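Local coordinates for protein glutamyl endopeptidase (Staphylococcus epidermidis, PDB 6PYM) that probably cleaves proteins on the carbonyl side of glutamic acid, as a secreted, monomeric serine endopeptidase of the S1B family made as a zymogen, at residues A[61-66]-A[95-100]; A[65-70]-A[78-83]; A[114-119]-A[177-182]; A[128-133]-A[172-177]. The protein carries 1 engineered substitution. One frame throughout, in Å; residues are numbered along the deposited sequence.

Contact 1: residues A[61-66]-A[95-100]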
loop_
_atom_site.group_PDB
_atom_site.type_symbol
_atom_site.label_atom_id
_atom_site.label_comp_id
_atom_site.label_asym_id
_atom_site.label_seq_id
_atom_site.Cartn_x
_atom_site.Cartn_y
_atom_site.Cartn_z
ATOM N N ARG A 61 -15.501 6.048 8.199
ATOM C CA ARG A 61 -15.928 4.952 9.056
ATOM C C ARG A 61 -16.382 3.732 8.266
ATOM O O ARG A 61 -16.518 2.652 8.850
ATOM C CB ARG A 61 -17.057 5.396 9.999
ATOM C CG ARG A 61 -16.766 6.563 10.925
ATOM C CD ARG A 61 -15.412 6.441 11.610
ATOM N NE ARG A 61 -15.386 5.428 12.646
ATOM C CZ ARG A 61 -14.341 5.226 13.433
ATOM N NH1 ARG A 61 -13.256 5.974 13.285
ATOM N NH2 ARG A 61 -14.383 4.271 14.355
ATOM N N ASN A 62 -16.630 3.880 6.967
ATOM C CA ASN A 62 -16.949 2.762 6.093
ATOM C C ASN A 62 -15.731 1.921 5.729
ATOM O O ASN A 62 -15.897 0.864 5.113
ATOM C CB ASN A 62 -17.583 3.279 4.796
ATOM C CG ASN A 62 -18.969 3.861 5.008
ATOM O OD1 ASN A 62 -19.694 3.454 5.913
ATOM N ND2 ASN A 62 -19.349 4.808 4.156
ATOM N N ILE A 63 -14.523 2.353 6.077
ATOM C CA ILE A 63 -13.303 1.681 5.638
ATOM C C ILE A 63 -12.747 0.851 6.786
ATOM O O ILE A 63 -12.467 1.386 7.865
ATOM C CB ILE A 63 -12.257 2.692 5.151
ATOM C CG1 ILE A 63 -12.865 3.628 4.108
ATOM C CG2 ILE A 63 -11.058 1.956 4.584
ATOM C CD1 ILE A 63 -11.946 4.763 3.726
ATOM N N SER A 64 -12.553 -0.444 6.547
ATOM C CA SER A 64 -11.870 -1.333 7.478
ATOM C C SER A 64 -10.463 -1.623 6.969
ATOM O O SER A 64 -10.281 -1.981 5.799
ATOM C CB SER A 64 -12.623 -2.655 7.605
ATOM O OG SER A 64 -13.871 -2.494 8.256
ATOM N N VAL A 65 -9.482 -1.516 7.858
ATOM C CA VAL A 65 -8.075 -1.747 7.535
ATOM C C VAL A 65 -7.580 -2.899 8.391
ATOM O O VAL A 65 -7.660 -2.838 9.623
ATOM C CB VAL A 65 -7.228 -0.494 7.796
ATOM C CG1 VAL A 65 -5.759 -0.770 7.495
ATOM C CG2 VAL A 65 -7.745 0.682 6.979
ATOM N N HIS A 66 -7.043 -3.928 7.746
ATOM C CA HIS A 66 -6.567 -5.131 8.427
ATOM C C HIS A 66 -5.078 -5.284 8.137
ATOM O O HIS A 66 -4.694 -5.890 7.125
ATOM C CB HIS A 66 -7.324 -6.363 7.922
ATOM C CG HIS A 66 -8.803 -6.353 8.192
ATOM N ND1 HIS A 66 -9.740 -5.760 7.369
ATOM C CD2 HIS A 66 -9.508 -6.944 9.187
ATOM C CE1 HIS A 66 -10.954 -5.969 7.858
ATOM N NE2 HIS A 66 -10.838 -6.684 8.960
ATOM N N ALA A 95 -3.437 8.833 -1.050
ATOM C CA ALA A 95 -4.106 9.392 0.110
ATOM C C ALA A 95 -3.545 8.766 1.375
ATOM O O ALA A 95 -3.144 7.596 1.389
ATOM C CB ALA A 95 -5.617 9.142 0.064
ATOM N N ILE A 96 -3.514 9.562 2.439
ATOM C CA ILE A 96 -3.325 9.046 3.788
ATOM C C ILE A 96 -4.699 8.725 4.339
ATOM O O ILE A 96 -5.634 9.526 4.201
ATOM C CB ILE A 96 -2.632 10.087 4.684
ATOM C CG1 ILE A 96 -1.249 10.456 4.141
ATOM C CG2 ILE A 96 -2.564 9.584 6.128
ATOM C CD1 ILE A 96 -0.635 11.690 4.806
ATOM N N LEU A 97 -4.838 7.562 4.957
ATOM C CA LEU A 97 -6.022 7.256 5.749
ATOM C C LEU A 97 -5.574 7.162 7.198
ATOM O O LEU A 97 -4.772 6.291 7.553
ATOM C CB LEU A 97 -6.702 5.961 5.312
ATOM C CG LEU A 97 -7.935 5.584 6.145
ATOM C CD1 LEU A 97 -9.068 6.593 5.977
ATOM C CD2 LEU A 97 -8.409 4.197 5.790
ATOM N N ARG A 98 -6.057 8.086 8.021
ATOM C CA ARG A 98 -5.865 7.991 9.456
ATOM C C ARG A 98 -6.952 7.087 10.010
ATOM O O ARG A 98 -8.122 7.228 9.640
ATOM C CB ARG A 98 -5.965 9.385 10.071
ATOM C CG ARG A 98 -5.685 9.462 11.556
ATOM C CD ARG A 98 -5.393 10.905 11.951
ATOM N NE ARG A 98 -4.095 11.333 11.435
ATOM C CZ ARG A 98 -3.846 12.532 10.920
ATOM N NH1 ARG A 98 -4.806 13.441 10.839
ATOM N NH2 ARG A 98 -2.628 12.816 10.481
ATOM N N VAL A 99 -6.568 6.149 10.869
ATOM C CA VAL A 99 -7.497 5.199 11.460
ATOM C C VAL A 99 -7.576 5.423 12.962
ATOM O O VAL A 99 -6.629 5.899 13.599
ATOM C CB VAL A 99 -7.129 3.730 11.145
ATOM C CG1 VAL A 99 -7.262 3.460 9.653
ATOM C CG2 VAL A 99 -5.721 3.402 11.628
ATOM N N SER A 100 -8.720 5.051 13.529
ATOM C CA SER A 100 -8.908 5.103 14.967
ATOM C C SER A 100 -8.143 3.968 15.639
ATOM O O SER A 100 -7.808 2.968 14.999
ATOM C CB SER A 100 -10.394 4.956 15.291
ATOM O OG SER A 100 -11.141 6.046 14.782
#

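Contact 2: residues A[65-70]-A[78-83]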
loop_
_atom_site.group_PDB
_atom_site.type_symbol
_atom_site.label_atom_id
_atom_site.label_comp_id
_atom_site.label_asym_id
_atom_site.label_seq_id
_atom_site.Cartn_x
_atom_site.Cartn_y
_atom_site.Cartn_z
ATOM N N VAL A 65 -9.482 -1.516 7.858
ATOM C CA VAL A 65 -8.075 -1.747 7.535
ATOM C C VAL A 65 -7.580 -2.899 8.391
ATOM O O VAL A 65 -7.660 -2.838 9.623
ATOM C CB VAL A 65 -7.228 -0.494 7.796
ATOM C CG1 VAL A 65 -5.759 -0.770 7.495
ATOM C CG2 VAL A 65 -7.745 0.682 6.979
ATOM N N HIS A 66 -7.043 -3.928 7.746
ATOM C CA HIS A 66 -6.567 -5.131 8.427
ATOM C C HIS A 66 -5.078 -5.284 8.137
ATOM O O HIS A 66 -4.694 -5.890 7.125
ATOM C CB HIS A 66 -7.324 -6.363 7.922
ATOM C CG HIS A 66 -8.803 -6.353 8.192
ATOM N ND1 HIS A 66 -9.740 -5.760 7.369
ATOM C CD2 HIS A 66 -9.508 -6.944 9.187
ATOM C CE1 HIS A 66 -10.954 -5.969 7.858
ATOM N NE2 HIS A 66 -10.838 -6.684 8.960
ATOM N N PRO A 67 -4.200 -4.754 8.986
ATOM C CA PRO A 67 -2.765 -4.925 8.733
ATOM C C PRO A 67 -2.386 -6.380 8.938
ATOM O O PRO A 67 -2.879 -7.045 9.854
ATOM C CB PRO A 67 -2.111 -4.022 9.786
ATOM C CG PRO A 67 -3.104 -3.990 10.910
ATOM C CD PRO A 67 -4.465 -4.064 10.264
ATOM N N SER A 68 -1.525 -6.884 8.062
ATOM C CA SER A 68 -1.012 -8.246 8.166
ATOM C C SER A 68 -2.078 -9.299 7.919
ATOM O O SER A 68 -1.909 -10.446 8.352
ATOM C CB SER A 68 -0.310 -8.541 9.507
ATOM O OG SER A 68 0.230 -7.387 10.131
ATOM N N ALA A 69 -3.179 -8.957 7.250
ATOM C CA ALA A 69 -4.218 -9.945 6.995
ATOM C C ALA A 69 -3.630 -11.139 6.260
ATOM O O ALA A 69 -2.811 -10.985 5.347
ATOM C CB ALA A 69 -5.325 -9.328 6.149
ATOM N N LYS A 70 -4.036 -12.336 6.684
ATOM C CA LYS A 70 -3.517 -13.576 6.119
ATOM C C LYS A 70 -4.528 -14.315 5.262
ATOM O O LYS A 70 -4.148 -14.904 4.242
ATOM C CB LYS A 70 -2.992 -14.502 7.223
ATOM C CG LYS A 70 -2.359 -15.773 6.669
ATOM C CD LYS A 70 -1.732 -16.611 7.749
ATOM C CE LYS A 70 -1.128 -17.871 7.161
ATOM N NZ LYS A 70 -2.138 -18.701 6.447
ATOM N N GLY A 78 -6.307 -7.934 13.799
ATOM C CA GLY A 78 -7.648 -7.398 13.804
ATOM C C GLY A 78 -7.840 -6.348 12.727
ATOM O O GLY A 78 -7.243 -6.406 11.640
ATOM N N LYS A 79 -8.693 -5.372 13.027
ATOM C CA LYS A 79 -8.972 -4.291 12.102
ATOM C C LYS A 79 -8.943 -2.950 12.820
ATOM O O LYS A 79 -9.028 -2.864 14.051
ATOM C CB LYS A 79 -10.300 -4.472 11.346
ATOM C CG LYS A 79 -11.549 -4.068 12.099
ATOM C CD LYS A 79 -12.769 -4.179 11.188
ATOM C CE LYS A 79 -13.988 -3.482 11.780
ATOM N NZ LYS A 79 -14.461 -4.119 13.042
ATOM N N PHE A 80 -8.805 -1.902 12.012
ATOM C CA PHE A 80 -8.841 -0.514 12.438
ATOM C C PHE A 80 -9.762 0.227 11.487
ATOM O O PHE A 80 -9.766 -0.037 10.279
ATOM C CB PHE A 80 -7.435 0.079 12.387
ATOM C CG PHE A 80 -6.479 -0.595 13.322
ATOM C CD1 PHE A 80 -5.888 -1.804 12.981
ATOM C CD2 PHE A 80 -6.204 -0.045 14.561
ATOM C CE1 PHE A 80 -5.039 -2.446 13.853
ATOM C CE2 PHE A 80 -5.353 -0.678 15.433
ATOM C CZ PHE A 80 -4.765 -1.881 15.081
ATOM N N VAL A 81 -10.565 1.130 12.028
ATOM C CA VAL A 81 -11.615 1.801 11.268
ATOM C C VAL A 81 -11.143 3.179 10.829
ATOM O O VAL A 81 -10.553 3.934 11.613
ATOM C CB VAL A 81 -12.917 1.883 12.089
ATOM C CG1 VAL A 81 -14.021 2.567 11.286
ATOM C CG2 VAL A 81 -13.359 0.489 12.528
ATOM N N GLY A 82 -11.417 3.517 9.573
ATOM C CA GLY A 82 -11.062 4.822 9.062
ATOM C C GLY A 82 -11.617 5.960 9.894
ATOM O O GLY A 82 -12.757 5.900 10.368
ATOM N N GLN A 83 -10.818 6.997 10.073
ATOM C CA GLN A 83 -11.184 8.168 10.858
ATOM C C GLN A 83 -11.117 9.455 10.057
ATOM O O GLN A 83 -12.005 10.305 10.187
ATOM C CB GLN A 83 -10.276 8.277 12.101
ATOM C CG GLN A 83 -10.699 9.348 13.107
ATOM C CD GLN A 83 -10.090 10.705 12.821
ATOM O OE1 GLN A 83 -8.988 10.806 12.283
ATOM N NE2 GLN A 83 -10.807 11.763 13.184
HETATM O O HOH W 1 -5.154 -8.291 10.789
#

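Contact 3: residues A[114-119]-A[177-182]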
loop_
_atom_site.group_PDB
_atom_site.type_symbol
_atom_site.label_atom_id
_atom_site.label_comp_id
_atom_site.label_asym_id
_atom_site.label_seq_id
_atom_site.Cartn_x
_atom_site.Cartn_y
_atom_site.Cartn_z
ATOM N N PRO A 114 5.606 0.395 11.587
ATOM C CA PRO A 114 5.381 1.197 10.380
ATOM C C PRO A 114 6.491 0.973 9.364
ATOM O O PRO A 114 7.665 0.813 9.719
ATOM C CB PRO A 114 5.369 2.634 10.911
ATOM C CG PRO A 114 4.867 2.487 12.317
ATOM C CD PRO A 114 5.534 1.219 12.808
ATOM N N ALA A 115 6.106 0.948 8.091
ATOM C CA ALA A 115 7.065 0.714 7.026
ATOM C C ALA A 115 8.061 1.859 6.934
ATOM O O ALA A 115 7.760 3.007 7.272
ATOM C CB ALA A 115 6.338 0.578 5.693
ATOM N N THR A 116 9.266 1.528 6.488
ATOM C CA THR A 116 10.263 2.538 6.168
ATOM C C THR A 116 10.031 3.032 4.749
ATOM O O THR A 116 9.879 2.227 3.825
ATOM C CB THR A 116 11.663 1.929 6.270
ATOM O OG1 THR A 116 11.887 1.440 7.599
ATOM C CG2 THR A 116 12.729 2.968 5.934
ATOM N N ILE A 117 9.996 4.348 4.581
ATOM C CA ILE A 117 9.863 4.991 3.279
ATOM C C ILE A 117 11.255 5.245 2.724
ATOM O O ILE A 117 12.149 5.701 3.451
ATOM C CB ILE A 117 9.119 6.329 3.434
ATOM C CG1 ILE A 117 7.799 6.157 4.195
ATOM C CG2 ILE A 117 8.939 6.999 2.076
ATOM C CD1 ILE A 117 6.809 5.221 3.540
ATOM N N SER A 118 11.444 4.999 1.433
ATOM C CA SER A 118 12.706 5.354 0.794
ATOM C C SER A 118 12.761 6.845 0.477
ATOM O O SER A 118 11.772 7.446 0.053
ATOM C CB SER A 118 12.867 4.570 -0.504
ATOM O OG SER A 118 14.081 4.912 -1.153
ATOM N N SER A 119 13.944 7.435 0.674
ATOM C CA SER A 119 14.208 8.773 0.163
ATOM C C SER A 119 14.227 8.798 -1.357
ATOM O O SER A 119 14.123 9.878 -1.952
ATOM C CB SER A 119 15.565 9.255 0.665
ATOM O OG SER A 119 16.599 8.534 0.018
ATOM N N LYS A 177 15.941 -3.110 -0.220
ATOM C CA LYS A 177 16.098 -2.845 1.204
ATOM C C LYS A 177 14.775 -2.899 1.964
ATOM O O LYS A 177 14.741 -2.564 3.153
ATOM C CB LYS A 177 16.770 -1.486 1.420
ATOM C CG LYS A 177 18.202 -1.396 0.902
ATOM C CD LYS A 177 18.742 0.019 1.057
ATOM C CE LYS A 177 20.157 0.136 0.518
ATOM N NZ LYS A 177 20.652 1.534 0.601
ATOM N N ASN A 178 13.691 -3.303 1.303
ATOM C CA ASN A 178 12.370 -3.386 1.921
ATOM C C ASN A 178 11.865 -2.031 2.384
ATOM O O ASN A 178 11.132 -1.935 3.369
ATOM C CB ASN A 178 12.307 -4.441 3.021
ATOM C CG ASN A 178 12.470 -5.836 2.475
ATOM O OD1 ASN A 178 12.013 -6.127 1.373
ATOM N ND2 ASN A 178 13.109 -6.710 3.241
ATOM N N GLN A 179 12.239 -0.990 1.656
ATOM C CA GLN A 179 11.720 0.352 1.850
ATOM C C GLN A 179 10.685 0.656 0.777
ATOM O O GLN A 179 10.799 0.197 -0.361
ATOM C CB GLN A 179 12.850 1.374 1.740
ATOM C CG GLN A 179 14.037 1.072 2.643
ATOM C CD GLN A 179 15.267 1.878 2.271
ATOM O OE1 GLN A 179 15.431 2.291 1.122
ATOM N NE2 GLN A 179 16.144 2.115 3.253
ATOM N N VAL A 180 9.693 1.459 1.143
ATOM C CA VAL A 180 8.609 1.801 0.224
ATOM C C VAL A 180 9.068 2.922 -0.702
ATOM O O VAL A 180 9.358 4.034 -0.246
ATOM C CB VAL A 180 7.343 2.210 0.991
ATOM C CG1 VAL A 180 6.208 2.536 0.023
ATOM C CG2 VAL A 180 6.925 1.132 1.976
ATOM N N ILE A 181 9.118 2.633 -2.002
ATOM C CA ILE A 181 9.497 3.622 -3.005
ATOM C C ILE A 181 8.286 4.241 -3.693
ATOM O O ILE A 181 8.418 5.311 -4.311
ATOM C CB ILE A 181 10.464 3.027 -4.054
ATOM C CG1 ILE A 181 9.786 1.928 -4.880
ATOM C CG2 ILE A 181 11.749 2.538 -3.386
ATOM C CD1 ILE A 181 10.658 1.411 -6.021
ATOM N N GLY A 182 7.124 3.595 -3.623
ATOM C CA GLY A 182 5.928 4.075 -4.291
ATOM C C GLY A 182 4.712 3.343 -3.774
ATOM O O GLY A 182 4.819 2.392 -2.995
HETATM O O HOH W 2 9.482 -1.207 5.453
HETATM O O HOH W 3 16.321 4.630 0.390
#

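Contact 4: residues A[128-133]-A[172-177]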
loop_
_atom_site.group_PDB
_atom_site.type_symbol
_atom_site.label_atom_id
_atom_site.label_comp_id
_atom_site.label_asym_id
_atom_site.label_seq_id
_atom_site.Cartn_x
_atom_site.Cartn_y
_atom_site.Cartn_z
ATOM N N ASN A 128 15.408 -4.042 -9.307
ATOM C CA ASN A 128 14.524 -5.135 -8.921
ATOM C C ASN A 128 13.694 -4.728 -7.711
ATOM O O ASN A 128 14.233 -4.263 -6.703
ATOM C CB ASN A 128 15.354 -6.366 -8.567
ATOM C CG ASN A 128 16.066 -6.958 -9.764
ATOM O OD1 ASN A 128 15.502 -7.068 -10.846
ATOM N ND2 ASN A 128 17.318 -7.350 -9.567
ATOM N N ILE A 129 12.376 -4.913 -7.810
ATOM C CA ILE A 129 11.434 -4.453 -6.799
ATOM C C ILE A 129 10.359 -5.513 -6.594
ATOM O O ILE A 129 10.265 -6.494 -7.335
ATOM C CB ILE A 129 10.788 -3.109 -7.195
ATOM C CG1 ILE A 129 10.084 -3.251 -8.545
ATOM C CG2 ILE A 129 11.841 -1.986 -7.229
ATOM C CD1 ILE A 129 9.030 -2.205 -8.797
ATOM N N THR A 130 9.534 -5.296 -5.570
ATOM C CA THR A 130 8.328 -6.079 -5.356
ATOM C C THR A 130 7.147 -5.150 -5.127
ATOM O O THR A 130 7.307 -4.012 -4.677
ATOM C CB THR A 130 8.452 -7.025 -4.156
ATOM O OG1 THR A 130 8.845 -6.285 -2.990
ATOM C CG2 THR A 130 9.468 -8.124 -4.428
ATOM N N VAL A 131 5.953 -5.650 -5.441
ATOM C CA VAL A 131 4.694 -5.008 -5.073
ATOM C C VAL A 131 3.907 -6.046 -4.296
ATOM O O VAL A 131 3.656 -7.144 -4.809
ATOM C CB VAL A 131 3.918 -4.492 -6.298
ATOM C CG1 VAL A 131 2.533 -3.985 -5.891
ATOM C CG2 VAL A 131 4.700 -3.380 -6.954
ATOM N N THR A 132 3.520 -5.707 -3.072
ATOM C CA THR A 132 2.957 -6.690 -2.159
ATOM C C THR A 132 1.646 -6.168 -1.600
ATOM O O THR A 132 1.577 -5.031 -1.125
ATOM C CB THR A 132 3.972 -7.038 -1.074
ATOM O OG1 THR A 132 5.134 -7.557 -1.728
ATOM C CG2 THR A 132 3.420 -8.077 -0.091
ATOM N N GLY A 133 0.610 -6.991 -1.677
ATOM C CA GLY A 133 -0.720 -6.553 -1.313
ATOM C C GLY A 133 -1.726 -7.650 -1.568
ATOM O O GLY A 133 -1.382 -8.834 -1.461
ATOM N N PRO A 172 2.074 -1.284 -1.318
ATOM C CA PRO A 172 3.424 -0.724 -1.318
ATOM C C PRO A 172 4.300 -1.366 -2.385
ATOM O O PRO A 172 4.228 -2.573 -2.648
ATOM C CB PRO A 172 3.945 -1.048 0.084
ATOM C CG PRO A 172 3.142 -2.227 0.516
ATOM C CD PRO A 172 1.778 -2.015 -0.071
ATOM N N VAL A 173 5.142 -0.530 -2.985
ATOM C CA VAL A 173 6.214 -0.940 -3.881
ATOM C C VAL A 173 7.488 -0.903 -3.050
ATOM O O VAL A 173 7.852 0.156 -2.529
ATOM C CB VAL A 173 6.341 0.030 -5.067
ATOM C CG1 VAL A 173 7.355 -0.497 -6.076
ATOM C CG2 VAL A 173 4.989 0.313 -5.712
ATOM N N PHE A 174 8.150 -2.045 -2.893
ATOM C CA PHE A 174 9.332 -2.155 -2.048
ATOM C C PHE A 174 10.584 -2.305 -2.904
ATOM O O PHE A 174 10.600 -3.071 -3.875
ATOM C CB PHE A 174 9.249 -3.386 -1.141
ATOM C CG PHE A 174 8.232 -3.289 -0.038
ATOM C CD1 PHE A 174 8.458 -2.505 1.078
ATOM C CD2 PHE A 174 7.060 -4.030 -0.093
ATOM C CE1 PHE A 174 7.522 -2.442 2.110
ATOM C CE2 PHE A 174 6.121 -3.974 0.932
ATOM C CZ PHE A 174 6.357 -3.182 2.037
ATOM N N ASN A 175 11.652 -1.600 -2.513
ATOM C CA ASN A 175 12.965 -1.875 -3.080
ATOM C C ASN A 175 13.620 -3.066 -2.376
ATOM O O ASN A 175 13.029 -3.726 -1.512
ATOM C CB ASN A 175 13.846 -0.623 -3.078
ATOM C CG ASN A 175 14.183 -0.122 -1.679
ATOM O OD1 ASN A 175 14.058 -0.850 -0.694
ATOM N ND2 ASN A 175 14.633 1.130 -1.597
ATOM N N GLY A 176 14.870 -3.355 -2.760
ATOM C CA GLY A 176 15.594 -4.483 -2.199
ATOM C C GLY A 176 15.918 -4.336 -0.729
ATOM O O GLY A 176 16.161 -5.344 -0.055
ATOM N N LYS A 177 15.941 -3.110 -0.220
ATOM C CA LYS A 177 16.098 -2.845 1.204
ATOM C C LYS A 177 14.775 -2.899 1.964
ATOM O O LYS A 177 14.741 -2.564 3.153
ATOM C CB LYS A 177 16.770 -1.486 1.420
ATOM C CG LYS A 177 18.202 -1.396 0.902
ATOM C CD LYS A 177 18.742 0.019 1.057
ATOM C CE LYS A 177 20.157 0.136 0.518
ATOM N NZ LYS A 177 20.652 1.534 0.601
HETATM O O HOH W 4 15.755 -2.544 -5.294
HETATM O O HOH W 5 11.573 -5.960 -2.674
#

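Contact 1: residues A[61-66]-A[95-100]
Ile-63, Val-65 and Leu-97 meet inside the six-stranded antiparallel barrel of this trypsin-like protease; strand 80-87 separates strands 64-67 and 95-99 in the sheet, so these residues touch across the barrel interior. The packed part is small and wholly apolar. Leu-97, its CG anti to the backbone N (chi1 179°), reaches toward Ile-63 tip to tip, and its CD2 lies 3.7 Å from Ile-63 CG2. The same CD2 sits 3.8 Å from CG2 of Val-65, whose side chain slides past that of Leu-97 in the opposite direction. Val-65 CG2 also touches Val-99 CG1 at 3.9 Å, here with the two valines crossing at about a right angle. One methyl of Leu-97 thus bridges two residues of the facing segment, and one methyl of Val-65 does the same in return. Ile-46 of strand 45-48 and Ile-25 and Ile-27 of strand 22-27 continue this core.

The other side of the contact is polar and more open. Arg-61 is exposed and its CB points away from 95-100, but the chain is bent at chi2 and chi3, and the guanidinium, packed against Val-81, ends beside Ser-100, at the end of strand 95-99. There NH1 of Arg-61 donates a nearly straight hydrogen bond of 2.6 Å to OG of Ser-100, and that oxygen lies 6° out of the guanidinium plane.

Contact 2: residues A[65-70]-A[78-83]
Val-65 and Phe-80 form an antiparallel hydrogen-bonded pair, with Val-65 N to Phe-80 O at 2.9 Å and Phe-80 N to Val-65 O at 2.8 Å, joining strand 64-67 to strand 80-87 in the barrel. The His-66 ring lies alongside Lys-79, both pointing the same way, and CB of Lys-79 sits over one ring face in a CH-pi contact, 3.6 Å from the centroid and displaced toward the NE2 and CD2 rim. Tyr-75, from the loop that links the segments, also stacks on this histidine. Phe-80 points to the same face of the sheet as Val-65. The edge of its ring meets Pro-67, CD1 lying 3.8 Å from CD of the proline, and the two side chains cross at about a right angle; Ile-108 of helix 108-111 packs against both. A type II turn from His-66 to Ala-69, with Pro-67 and Ser-68 at its centre, takes the chain out of the strand. A water donates to Pro-67 O (2.8 Å) and to Gly-78 O (2.9 Å). Past the direct bonds, then, the lysine lends its aliphatic CB to the histidine face, and next the water joins two carbonyl acceptors that could not bond to each other.

Contact 3: residues A[114-119]-A[177-182]
Ile-117 and Val-180 form a single backbone bridge, made by two hydrogen bonds between Val-180 and the residues on either side of Ile-117. Val-180 N donates to Thr-116 O at 2.8 Å, in the carbonyl plane, while Ser-118 N donates to Val-180 O at 2.8 Å from 42° above the plane of that carbonyl. Both bonds are nearly straight, so Val-180 is gripped through its N-H and its C=O alike.

Apolar contacts gather round the same valine. Its CG2 lies 3.8 Å from Ala-115 CB, and CD1 of Ile-117, whose CB points away, turns back to within 4.0 Å of Val-180 CB. To one side, Thr-116 CG2 lies 4.0 Å from Gln-179 CG. Farther along, CG2 of Ile-181 packs on Ser-118 CB at 3.7 Å.

Water supplies the remaining polar links. One molecule accepts from Thr-116 N and donates to Asn-178 O. A second accepts from Ser-118 OG and donates to Gln-179 OE1 at 2.6 Å, bridging two side-chain oxygens. Ser-118 OG, anti to its backbone N (chi1 179°), in turn accepts from Asn-120 N.

Ala-115 has a backbone bond to Val-40 of the barrel strand 34-42, and Ile-117 bonds to the C-terminal tail at Asn-214 and Gln-216. The arrangement is that of the connection between the two beta-barrel domains of a chymotrypsin-like protease, laid here against the start of strand 180-188.

Contact 4: residues A[128-133]-A[172-177]
The Phe-174 ring meets Thr-130 and Thr-132 at its edge: Thr-130 OG1 and Thr-132 CB both lie near the ring plane, with CB of Thr-132 4.2 Å from CE2 of Phe-174. His-18 adds an edge-to-face ring contact with Phe-174 from elsewhere in the chain, and Val-180 of strand 180-188 also packs against this ring. Thr-130 OG1 takes the position between its own backbone N and carbonyl carbon (chi1 54°), and there it lies 3.5 Å from Phe-174 CB. The same hydroxyl is hydrogen-bonded to a water at 2.8 Å, and that water donates to Asn-175 O.

The backbones pair in antiparallel fashion. Thr-130 and Phe-174 are a hydrogen-bonded pair, with Phe-174 N reaching Thr-130 O at 2.8 Å and a return bond from Thr-130 N to Phe-174 O. Thr-132 N extends the pairing to Pro-172 O with a longer bond of 3.2 Å. Where the direct pairing ends, a second water joins Asn-128 O to Gly-176 N.

The opposite face of the sheet is apolar. Val-131 and Val-173, a non-hydrogen-bonded pair, touch through their CG2 methyls at 3.9 Å, and Ile-129 CD1 meets CG1 of Val-173 at 3.6 Å. Tyr-160 of strand 157-160 packs against all three.

Strand 172-174 follows shortly after Ala-169, the engineered residue at the predicted catalytic serine position. It lies between strand 128-133 and strand 180-188, and strand 128-133 pairs on its other side with strand 143-154.

The four contacts form two pairs, one in the six-stranded barrel, the other at the second sheet, where contact 3 joins linker 114-119 to strand 180-188. Contacts 1 and 2, centres 8 Å apart, share Val-65 and His-66 on strand 64-67. Contacts 3 and 4, also 8 Å apart between centres, share Lys-177 and meet where strand 172-174 pairs with strand 180-188; contact 4 is nested inside the loop closed by contact 3. Centres of the two pairs are 20 to 22 Å apart, without touching. Predicted catalytic His-51 and Asp-93 precede segment 114-119 and engineered Ala-169 follows it, consistent with an active site built from both barrels, as in chymotrypsin-like proteases.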